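PDB 7LAO: aminoglycoside N(3)-acetyltransferase III from Serratia marcescens, which transfers an acetyl group from acetyl-CoA to the 3-amino group of 2-deoxystreptamine antibiotics such as gentamicin, kanamycin and tobramycin, conferring resistance to them. Local coordinates for residues 55-66 / 118-128; 39-47 / 102-110. All coordinates share one frame; numbering follows the deposited sequence.

Contact 1. Residues 55-66 / 118-128; sequences GTLMGYASWDRS and PDASMVAVGPL. With EPE (4-(2-hydroxyethyl)-1-piperazine ethanesulfonic acid), chain B.
Met122 meets Tyr60 and Met58 on one face of the antiparallel pair formed by strands 56-60 and 122-125. Its chain bends at chi2 (-83°), which carries CE back to the Tyr60 ring, 3.7 Å from CD1. The sulfur lies obliquely to that ring, a Met-aromatic contact with SD 4.8 Å from the centroid. Met58, its chain extended throughout, brings CE to 3.9 Å from Met122 SD. On the other face Val123 puts CG1 against Gly59, whose missing side chain lets the methyl settle 3.8 Å from CA. Leu57 with Val125 and Gly59 with Val123 form the hydrogen-bonded antiparallel pairs.

Past the strands the chains stay together through polar ends. Ser62 N points almost straight at Ser121 O, and Ser62 OG donates to Asp119 O, tilted 33° out of the carbonyl plane. Asp119 has its carboxylate shared: OD1 takes the Ser66 hydroxyl through its anti lone pair, while OD2 accepts from both O8 and N4 of the buffer molecule EPE, at 2.8 Å from O8. Nearby, Pro118 CB meets the Trp63 indole obliquely, 3.6 Å from CE3. At the far end Leu128 N, at a helix N-cap position, donates a hydrogen bond to Thr56 OG1.

Phe99 stacks on Tyr60, and Ile24 and Val26 of strand 23-28 hydrogen-bond to the backbone of Met58. This is an antiparallel strand pair within the seven-stranded mixed sheet, ending at a site where Asp119 binds EPE, probably from the crystallisation liquor, with the Tyr60 hydroxyl close to its O8.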
loop_
_atom_site.group_PDB
_atom_site.type_symbol
_atom_site.label_atom_id
_atom_site.label_comp_id
_atom_site.label_asym_id
_atom_site.label_seq_id
_atom_site.Cartn_x
_atom_site.Cartn_y
_atom_site.Cartn_z
ATOM N N GLY A 55 -0.617 17.733 6.194
ATOM C CA GLY A 55 -0.256 16.337 6.067
ATOM C C GLY A 55 -0.908 15.683 4.871
ATOM O O GLY A 55 -1.901 16.171 4.293
ATOM N N THR A 56 -0.368 14.535 4.517
ATOM C CA THR A 56 -0.909 13.746 3.425
ATOM C C THR A 56 -1.163 12.323 3.909
ATOM O O THR A 56 -0.356 11.739 4.623
ATOM C CB THR A 56 0.042 13.754 2.225
ATOM O OG1 THR A 56 0.097 15.079 1.675
ATOM C CG2 THR A 56 -0.465 12.839 1.125
ATOM N N LEU A 57 -2.322 11.773 3.580
ATOM C CA LEU A 57 -2.593 10.383 3.895
ATOM C C LEU A 57 -2.535 9.596 2.613
ATOM O O LEU A 57 -2.936 10.088 1.555
ATOM C CB LEU A 57 -4.007 10.200 4.512
ATOM C CG LEU A 57 -4.377 11.155 5.642
ATOM C CD1 LEU A 57 -5.881 11.045 6.031
ATOM C CD2 LEU A 57 -3.406 10.849 6.824
ATOM N N MET A 58 -2.162 8.337 2.734
ATOM C CA MET A 58 -2.004 7.508 1.559
ATOM C C MET A 58 -2.439 6.088 1.847
ATOM O O MET A 58 -2.310 5.584 2.978
ATOM C CB MET A 58 -0.548 7.516 1.113
ATOM C CG MET A 58 -0.263 6.773 -0.175
ATOM S SD MET A 58 1.505 7.056 -0.655
ATOM C CE MET A 58 1.693 5.871 -1.990
ATOM N N GLY A 59 -2.914 5.417 0.815
ATOM C CA GLY A 59 -3.399 4.063 1.014
ATOM C C GLY A 59 -3.206 3.256 -0.244
ATOM O O GLY A 59 -3.164 3.803 -1.358
ATOM N N TYR A 60 -3.145 1.938 -0.074
ATOM C CA TYR A 60 -2.948 1.010 -1.187
ATOM C C TYR A 60 -4.308 0.483 -1.610
ATOM O O TYR A 60 -4.845 -0.451 -1.013
ATOM C CB TYR A 60 -1.999 -0.098 -0.760
ATOM C CG TYR A 60 -1.523 -1.078 -1.781
ATOM C CD1 TYR A 60 -1.665 -0.859 -3.162
ATOM C CD2 TYR A 60 -0.931 -2.258 -1.361
ATOM C CE1 TYR A 60 -1.210 -1.807 -4.084
ATOM C CE2 TYR A 60 -0.480 -3.206 -2.257
ATOM C CZ TYR A 60 -0.602 -2.980 -3.614
ATOM O OH TYR A 60 -0.152 -3.937 -4.490
ATOM N N ALA A 61 -4.881 1.092 -2.660
ATOM C CA ALA A 61 -6.285 0.831 -2.988
ATOM C C ALA A 61 -6.444 -0.362 -3.926
ATOM O O ALA A 61 -7.346 -1.186 -3.750
ATOM C CB ALA A 61 -6.926 2.070 -3.622
ATOM N N SER A 62 -5.620 -0.432 -4.962
ATOM C CA SER A 62 -5.689 -1.537 -5.933
ATOM C C SER A 62 -7.103 -1.529 -6.533
ATOM O O SER A 62 -7.711 -0.455 -6.686
ATOM C CB SER A 62 -5.266 -2.848 -5.283
ATOM O OG SER A 62 -5.486 -3.947 -6.171
ATOM N N TRP A 63 -7.677 -2.685 -6.846
ATOM C CA TRP A 63 -8.929 -2.716 -7.594
ATOM C C TRP A 63 -9.642 -4.031 -7.308
ATOM O O TRP A 63 -9.019 -5.093 -7.379
ATOM C CB TRP A 63 -8.617 -2.563 -9.093
ATOM C CG TRP A 63 -9.805 -2.451 -10.052
ATOM C CD1 TRP A 63 -11.084 -2.098 -9.751
ATOM C CD2 TRP A 63 -9.778 -2.720 -11.458
ATOM N NE1 TRP A 63 -11.869 -2.109 -10.898
ATOM C CE2 TRP A 63 -11.085 -2.489 -11.959
ATOM C CE3 TRP A 63 -8.773 -3.121 -12.348
ATOM C CZ2 TRP A 63 -11.411 -2.660 -13.298
ATOM C CZ3 TRP A 63 -9.095 -3.281 -13.683
ATOM C CH2 TRP A 63 -10.407 -3.052 -14.148
ATOM N N ASP A 64 -10.954 -3.966 -7.037
ATOM C CA ASP A 64 -11.722 -5.170 -6.749
ATOM C C ASP A 64 -12.016 -6.021 -7.984
ATOM O O ASP A 64 -12.538 -7.131 -7.825
ATOM C CB ASP A 64 -13.033 -4.800 -6.019
ATOM C CG ASP A 64 -13.999 -3.966 -6.875
ATOM O OD1 ASP A 64 -15.219 -4.137 -6.703
ATOM O OD2 ASP A 64 -13.559 -3.151 -7.721
ATOM N N ARG A 65 -11.682 -5.553 -9.200
ATOM C CA ARG A 65 -11.862 -6.325 -10.433
ATOM C C ARG A 65 -10.574 -6.356 -11.261
ATOM O O ARG A 65 -10.598 -6.314 -12.498
ATOM C CB ARG A 65 -13.018 -5.769 -11.274
ATOM C CG ARG A 65 -14.398 -5.890 -10.627
ATOM C CD ARG A 65 -14.795 -7.338 -10.378
ATOM N NE ARG A 65 -14.210 -8.227 -11.378
ATOM C CZ ARG A 65 -13.826 -9.480 -11.147
ATOM N NH1 ARG A 65 -13.974 -10.020 -9.941
ATOM N NH2 ARG A 65 -13.294 -10.192 -12.132
ATOM N N SER A 66 -9.437 -6.428 -10.608
ATOM C CA SER A 66 -8.189 -6.490 -11.349
ATOM C C SER A 66 -8.039 -7.872 -11.985
ATOM O O SER A 66 -8.363 -8.873 -11.347
ATOM C CB SER A 66 -7.021 -6.188 -10.427
ATOM O OG SER A 66 -5.803 -6.677 -10.943
ATOM N N PRO A 118 -4.030 0.184 -12.482
ATOM C CA PRO A 118 -5.228 -0.436 -11.885
ATOM C C PRO A 118 -4.895 -1.487 -10.841
ATOM O O PRO A 118 -5.500 -1.497 -9.760
ATOM C CB PRO A 118 -5.960 -1.029 -13.090
ATOM C CG PRO A 118 -5.299 -0.413 -14.315
ATOM C CD PRO A 118 -3.885 -0.147 -13.905
ATOM N N ASP A 119 -3.928 -2.362 -11.112
ATOM C CA ASP A 119 -3.662 -3.402 -10.125
ATOM C C ASP A 119 -2.941 -2.860 -8.889
ATOM O O ASP A 119 -3.168 -3.358 -7.780
ATOM C CB ASP A 119 -2.877 -4.545 -10.762
ATOM C CG ASP A 119 -2.712 -5.715 -9.825
ATOM O OD1 ASP A 119 -3.644 -6.533 -9.679
ATOM O OD2 ASP A 119 -1.643 -5.770 -9.204
ATOM N N ALA A 120 -2.103 -1.835 -9.035
ATOM C CA ALA A 120 -1.329 -1.316 -7.910
ATOM C C ALA A 120 -1.843 0.038 -7.448
ATOM O O ALA A 120 -1.153 0.747 -6.727
ATOM C CB ALA A 120 0.146 -1.225 -8.283
ATOM N N SER A 121 -3.056 0.398 -7.847
ATOM C CA SER A 121 -3.584 1.736 -7.626
ATOM C C SER A 121 -3.417 2.231 -6.192
ATOM O O SER A 121 -3.668 1.505 -5.213
ATOM C CB SER A 121 -5.062 1.725 -8.012
ATOM O OG SER A 121 -5.639 2.985 -7.792
ATOM N N MET A 122 -3.021 3.489 -6.066
ATOM C CA MET A 122 -2.812 4.124 -4.772
ATOM C C MET A 122 -3.766 5.300 -4.629
ATOM O O MET A 122 -4.099 5.943 -5.614
ATOM C CB MET A 122 -1.376 4.651 -4.629
ATOM C CG MET A 122 -0.333 3.603 -4.852
ATOM S SD MET A 122 -0.034 2.624 -3.347
ATOM C CE MET A 122 1.096 1.447 -4.067
ATOM N N VAL A 123 -4.192 5.585 -3.395
ATOM C CA VAL A 123 -5.027 6.744 -3.113
ATOM C C VAL A 123 -4.186 7.630 -2.212
ATOM O O VAL A 123 -3.459 7.123 -1.338
ATOM C CB VAL A 123 -6.387 6.367 -2.458
ATOM C CG1 VAL A 123 -6.170 5.496 -1.148
ATOM C CG2 VAL A 123 -7.165 7.595 -2.087
ATOM N N ALA A 124 -4.252 8.945 -2.431
ATOM C CA ALA A 124 -3.570 9.931 -1.579
ATOM C C ALA A 124 -4.403 11.204 -1.444
ATOM O O ALA A 124 -5.141 11.591 -2.368
ATOM C CB ALA A 124 -2.185 10.313 -2.096
ATOM N N VAL A 125 -4.244 11.878 -0.303
ATOM C CA VAL A 125 -5.092 13.026 0.048
ATOM C C VAL A 125 -4.272 14.002 0.855
ATOM O O VAL A 125 -3.818 13.648 1.959
ATOM C CB VAL A 125 -6.301 12.623 0.924
ATOM C CG1 VAL A 125 -7.353 13.691 0.816
ATOM C CG2 VAL A 125 -6.790 11.228 0.637
ATOM N N GLY A 126 -4.176 15.257 0.378
ATOM C CA GLY A 126 -3.335 16.244 1.012
ATOM C C GLY A 126 -2.395 16.889 -0.005
ATOM O O GLY A 126 -2.455 16.586 -1.198
ATOM N N PRO A 127 -1.508 17.767 0.461
ATOM C CA PRO A 127 -0.633 18.508 -0.493
ATOM C C PRO A 127 0.119 17.614 -1.452
ATOM O O PRO A 127 0.442 18.072 -2.562
ATOM C CB PRO A 127 0.344 19.267 0.426
ATOM C CG PRO A 127 -0.358 19.314 1.814
ATOM C CD PRO A 127 -1.209 18.066 1.874
ATOM N N LEU A 128 0.510 16.408 -1.051
ATOM C CA LEU A 128 1.353 15.581 -1.910
ATOM C C LEU A 128 0.520 14.659 -2.782
ATOM O O LEU A 128 1.063 13.773 -3.421
ATOM C CB LEU A 128 2.395 14.807 -1.088
ATOM C CG LEU A 128 3.514 15.673 -0.565
ATOM C CD1 LEU A 128 4.370 14.902 0.494
ATOM C CD2 LEU A 128 4.432 16.132 -1.764
HETATM N N1 EPE B . -3.396 -7.947 -6.104
HETATM C C2 EPE B . -2.234 -8.827 -6.350
HETATM C C3 EPE B . -1.107 -8.172 -7.148
HETATM N N4 EPE B . -0.772 -6.850 -6.668
HETATM C C5 EPE B . -1.728 -6.149 -5.838
HETATM C C6 EPE B . -3.140 -6.504 -6.259
HETATM C C7 EPE B . 0.627 -6.473 -6.600
HETATM C C8 EPE B . 1.070 -5.637 -7.784
HETATM O O8 EPE B . 0.337 -4.436 -7.748
HETATM C C9 EPE B . -4.446 -8.315 -7.049
HETATM C C10 EPE B . -5.602 -8.914 -6.281
HETATM S S EPE B . -6.565 -9.934 -7.407
HETATM O O1S EPE B . -7.484 -9.064 -8.145
HETATM O O2S EPE B . -7.357 -10.902 -6.636
HETATM O O3S EPE B . -5.622 -10.626 -8.296
#

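Contact 2. Residues 39-47 / 102-110; sequences GAASVVSAL and LNRFLLEAP
Phe105 lays one face of its ring over the first turn of helix 40-47. Ala41 N stands 3.8 Å above the ring plane, displaced toward the rim, and the carbonyl carbon of Ala40 lies over the same face. The two alanine methyls divide the ring between them: Ala40 CB reaches CD1 of Phe105 at 3.5 Å, and Ala41 CB comes to CD2 on the other flank. With CG of Phe105 anti to its own carbonyl carbon (chi1 -71°), the ring face is placed over Ala40 C and Ala41 N.

Val44, one turn on, packs against the base of the Phe105 side chain. Its CG2 touches Leu102 CD1 at 3.6 Å and Phe105 CB at 3.7 Å, meeting the phenylalanine side chain at about a right angle, and it also reaches CD2 of Leu106. The other branch, CG1, faces Ala109 CB at 4.0 Å, just beyond the end of helix 102-108. Leu102 works in the reverse direction, as a knob in a hole made by Ala40, Val43, Val44 and Leu47. CD1 enters between the valines, and CD2 meets Leu47 CD1 tip to tip at 4.1 Å. No hydrogen bond passes between the segments; the contact is van der Waals packing.

Gly39, with positive phi, sits at the N-cap before the helix that carries Ala40 and Ala41, and its carbonyl accepts from Ser42 N. The axes of the short helical segments 40-47 and 102-108 cross at -62° and approach to 8.9 Å.

Behind helix 40-51 lies helix 6-16, whose Leu13 touches Leu47. Leu30 of helix 30-33 touches Ala40, Val43 and Leu102, while helix 102-108 rests through Leu106 and Leu107 on Val123 of strand 122-125.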
loop_
_atom_site.group_PDB
_atom_site.type_symbol
_atom_site.label_atom_id
_atom_site.label_comp_id
_atom_site.label_asym_id
_atom_site.label_seq_id
_atom_site.Cartn_x
_atom_site.Cartn_y
_atom_site.Cartn_z
ATOM N N GLY A 39 -18.319 5.302 11.954
ATOM C CA GLY A 39 -17.737 4.284 11.097
ATOM C C GLY A 39 -16.389 4.655 10.496
ATOM O O GLY A 39 -15.653 5.525 10.980
ATOM N N ALA A 40 -16.058 3.954 9.410
ATOM C CA ALA A 40 -14.740 4.106 8.805
ATOM C C ALA A 40 -14.502 5.525 8.327
ATOM O O ALA A 40 -13.345 5.948 8.201
ATOM C CB ALA A 40 -14.577 3.139 7.635
ATOM N N ALA A 41 -15.577 6.259 7.997
ATOM C CA ALA A 41 -15.391 7.650 7.612
ATOM C C ALA A 41 -14.775 8.445 8.751
ATOM O O ALA A 41 -13.966 9.350 8.511
ATOM C CB ALA A 41 -16.742 8.275 7.188
ATOM N N SER A 42 -15.142 8.125 9.999
ATOM C CA SER A 42 -14.598 8.843 11.147
ATOM C C SER A 42 -13.154 8.492 11.404
ATOM O O SER A 42 -12.422 9.315 11.961
ATOM C CB SER A 42 -15.368 8.527 12.428
ATOM O OG SER A 42 -16.689 8.946 12.324
ATOM N N VAL A 43 -12.726 7.280 11.045
ATOM C CA VAL A 43 -11.303 6.990 11.110
ATOM C C VAL A 43 -10.516 7.901 10.143
ATOM O O VAL A 43 -9.465 8.446 10.497
ATOM C CB VAL A 43 -11.035 5.500 10.839
ATOM C CG1 VAL A 43 -9.525 5.239 10.887
ATOM C CG2 VAL A 43 -11.788 4.570 11.880
ATOM N N VAL A 44 -11.042 8.133 8.939
ATOM C CA VAL A 44 -10.359 9.067 8.018
ATOM C C VAL A 44 -10.290 10.478 8.622
ATOM O O VAL A 44 -9.221 11.124 8.639
ATOM C CB VAL A 44 -11.053 9.057 6.640
ATOM C CG1 VAL A 44 -10.476 10.187 5.690
ATOM C CG2 VAL A 44 -10.889 7.661 5.978
ATOM N N SER A 45 -11.408 10.943 9.185
ATOM C CA SER A 45 -11.473 12.229 9.876
ATOM C C SER A 45 -10.445 12.320 10.996
ATOM O O SER A 45 -9.809 13.353 11.174
ATOM C CB SER A 45 -12.875 12.418 10.450
ATOM O OG SER A 45 -13.806 12.270 9.400
ATOM N N ALA A 46 -10.296 11.264 11.782
ATOM C CA ALA A 46 -9.305 11.306 12.855
ATOM C C ALA A 46 -7.894 11.392 12.299
ATOM O O ALA A 46 -7.029 12.088 12.863
ATOM C CB ALA A 46 -9.417 10.051 13.721
ATOM N N LEU A 47 -7.605 10.586 11.287
ATOM C CA LEU A 47 -6.275 10.662 10.674
ATOM C C LEU A 47 -6.006 12.062 10.119
ATOM O O LEU A 47 -4.872 12.578 10.186
ATOM C CB LEU A 47 -6.156 9.612 9.575
ATOM C CG LEU A 47 -6.026 8.168 10.039
ATOM C CD1 LEU A 47 -6.519 7.222 8.921
ATOM C CD2 LEU A 47 -4.536 7.863 10.396
ATOM N N LEU A 102 -10.893 0.913 4.684
ATOM C CA LEU A 102 -10.493 2.306 4.812
ATOM C C LEU A 102 -10.155 2.941 3.465
ATOM O O LEU A 102 -10.375 4.147 3.285
ATOM C CB LEU A 102 -9.283 2.419 5.735
ATOM C CG LEU A 102 -8.943 3.841 6.186
ATOM C CD1 LEU A 102 -10.096 4.311 7.050
ATOM C CD2 LEU A 102 -7.649 3.804 7.014
ATOM N N ASN A 103 -9.589 2.182 2.523
ATOM C CA ASN A 103 -9.199 2.847 1.258
ATOM C C ASN A 103 -10.418 3.381 0.494
ATOM O O ASN A 103 -10.327 4.400 -0.220
ATOM C CB ASN A 103 -8.375 1.889 0.399
ATOM C CG ASN A 103 -6.998 1.635 1.003
ATOM O OD1 ASN A 103 -6.360 2.569 1.499
ATOM N ND2 ASN A 103 -6.563 0.362 1.030
ATOM N N ARG A 104 -11.572 2.744 0.657
ATOM C CA ARG A 104 -12.784 3.289 0.067
ATOM C C ARG A 104 -13.092 4.665 0.649
ATOM O O ARG A 104 -13.542 5.550 -0.064
ATOM C CB ARG A 104 -13.941 2.318 0.272
ATOM C CG ARG A 104 -15.321 2.894 -0.014
ATOM C CD ARG A 104 -16.424 1.857 0.214
ATOM N NE ARG A 104 -17.718 2.506 0.153
ATOM C CZ ARG A 104 -18.862 1.867 -0.017
ATOM N NH1 ARG A 104 -18.855 0.554 -0.162
ATOM N NH2 ARG A 104 -20.008 2.543 -0.071
ATOM N N PHE A 105 -12.809 4.880 1.937
ATOM C CA PHE A 105 -13.136 6.162 2.555
ATOM C C PHE A 105 -12.051 7.217 2.401
ATOM O O PHE A 105 -12.351 8.419 2.454
ATOM C CB PHE A 105 -13.469 5.937 4.028
ATOM C CG PHE A 105 -14.789 5.231 4.209
ATOM C CD1 PHE A 105 -14.847 3.843 4.268
ATOM C CD2 PHE A 105 -15.974 5.951 4.219
ATOM C CE1 PHE A 105 -16.071 3.190 4.380
ATOM C CE2 PHE A 105 -17.203 5.301 4.342
ATOM C CZ PHE A 105 -17.245 3.931 4.410
ATOM N N LEU A 106 -10.794 6.799 2.238
ATOM C CA LEU A 106 -9.774 7.731 1.796
ATOM C C LEU A 106 -10.143 8.284 0.418
ATOM O O LEU A 106 -10.050 9.484 0.183
ATOM C CB LEU A 106 -8.413 7.049 1.767
ATOM C CG LEU A 106 -7.802 6.663 3.136
ATOM C CD1 LEU A 106 -6.537 5.815 2.933
ATOM C CD2 LEU A 106 -7.502 7.906 3.957
ATOM N N LEU A 107 -10.620 7.422 -0.482
ATOM C CA LEU A 107 -11.072 7.868 -1.788
ATOM C C LEU A 107 -12.205 8.888 -1.680
ATOM O O LEU A 107 -12.273 9.828 -2.481
ATOM C CB LEU A 107 -11.506 6.672 -2.639
ATOM C CG LEU A 107 -10.268 5.990 -3.253
ATOM C CD1 LEU A 107 -10.596 4.607 -3.751
ATOM C CD2 LEU A 107 -9.634 6.838 -4.438
ATOM N N GLU A 108 -13.072 8.749 -0.681
ATOM C CA GLU A 108 -14.190 9.686 -0.521
ATOM C C GLU A 108 -13.798 10.973 0.212
ATOM O O GLU A 108 -14.608 11.908 0.245
ATOM C CB GLU A 108 -15.356 8.980 0.199
ATOM C CG GLU A 108 -15.924 7.853 -0.655
ATOM C CD GLU A 108 -17.059 7.064 0.030
ATOM O OE1 GLU A 108 -17.409 7.375 1.196
ATOM O OE2 GLU A 108 -17.579 6.112 -0.600
ATOM N N ALA A 109 -12.565 11.069 0.722
ATOM C CA ALA A 109 -12.095 12.242 1.456
ATOM C C ALA A 109 -11.954 13.423 0.500
ATOM O O ALA A 109 -11.751 13.213 -0.686
ATOM C CB ALA A 109 -10.718 11.965 2.078
ATOM N N PRO A 110 -12.016 14.660 1.001
ATOM C CA PRO A 110 -12.051 15.812 0.091
ATOM C C PRO A 110 -10.752 15.939 -0.699
ATOM O O PRO A 110 -9.645 15.870 -0.146
ATOM C CB PRO A 110 -12.307 17.015 1.012
ATOM C CG PRO A 110 -12.280 16.453 2.455
ATOM C CD PRO A 110 -12.569 14.991 2.334
#

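How the contacts relate
Helix 102-108 ties the two contacts together: in contact 2 it packs against helix 40-51, and it also packs on the sheet face of contact 1 that carries Val123. The centres are about 12 Å apart, yet the atoms meet directly. Asn103 ND2 comes to 2.8 Å from Tyr60 O, and its OD1 lies 3.4 Å from Gly59 CA; Leu107 CD2 touches Val123 CG2 at 3.5 Å. The segments of the two contacts alternate along the chain, with strand 56-60 following helix 40-51 and preceding helix 102-108. EPE sits beyond the strand ends in contact 1, held by Asp119, whereas contact 2 takes no part in gripping it.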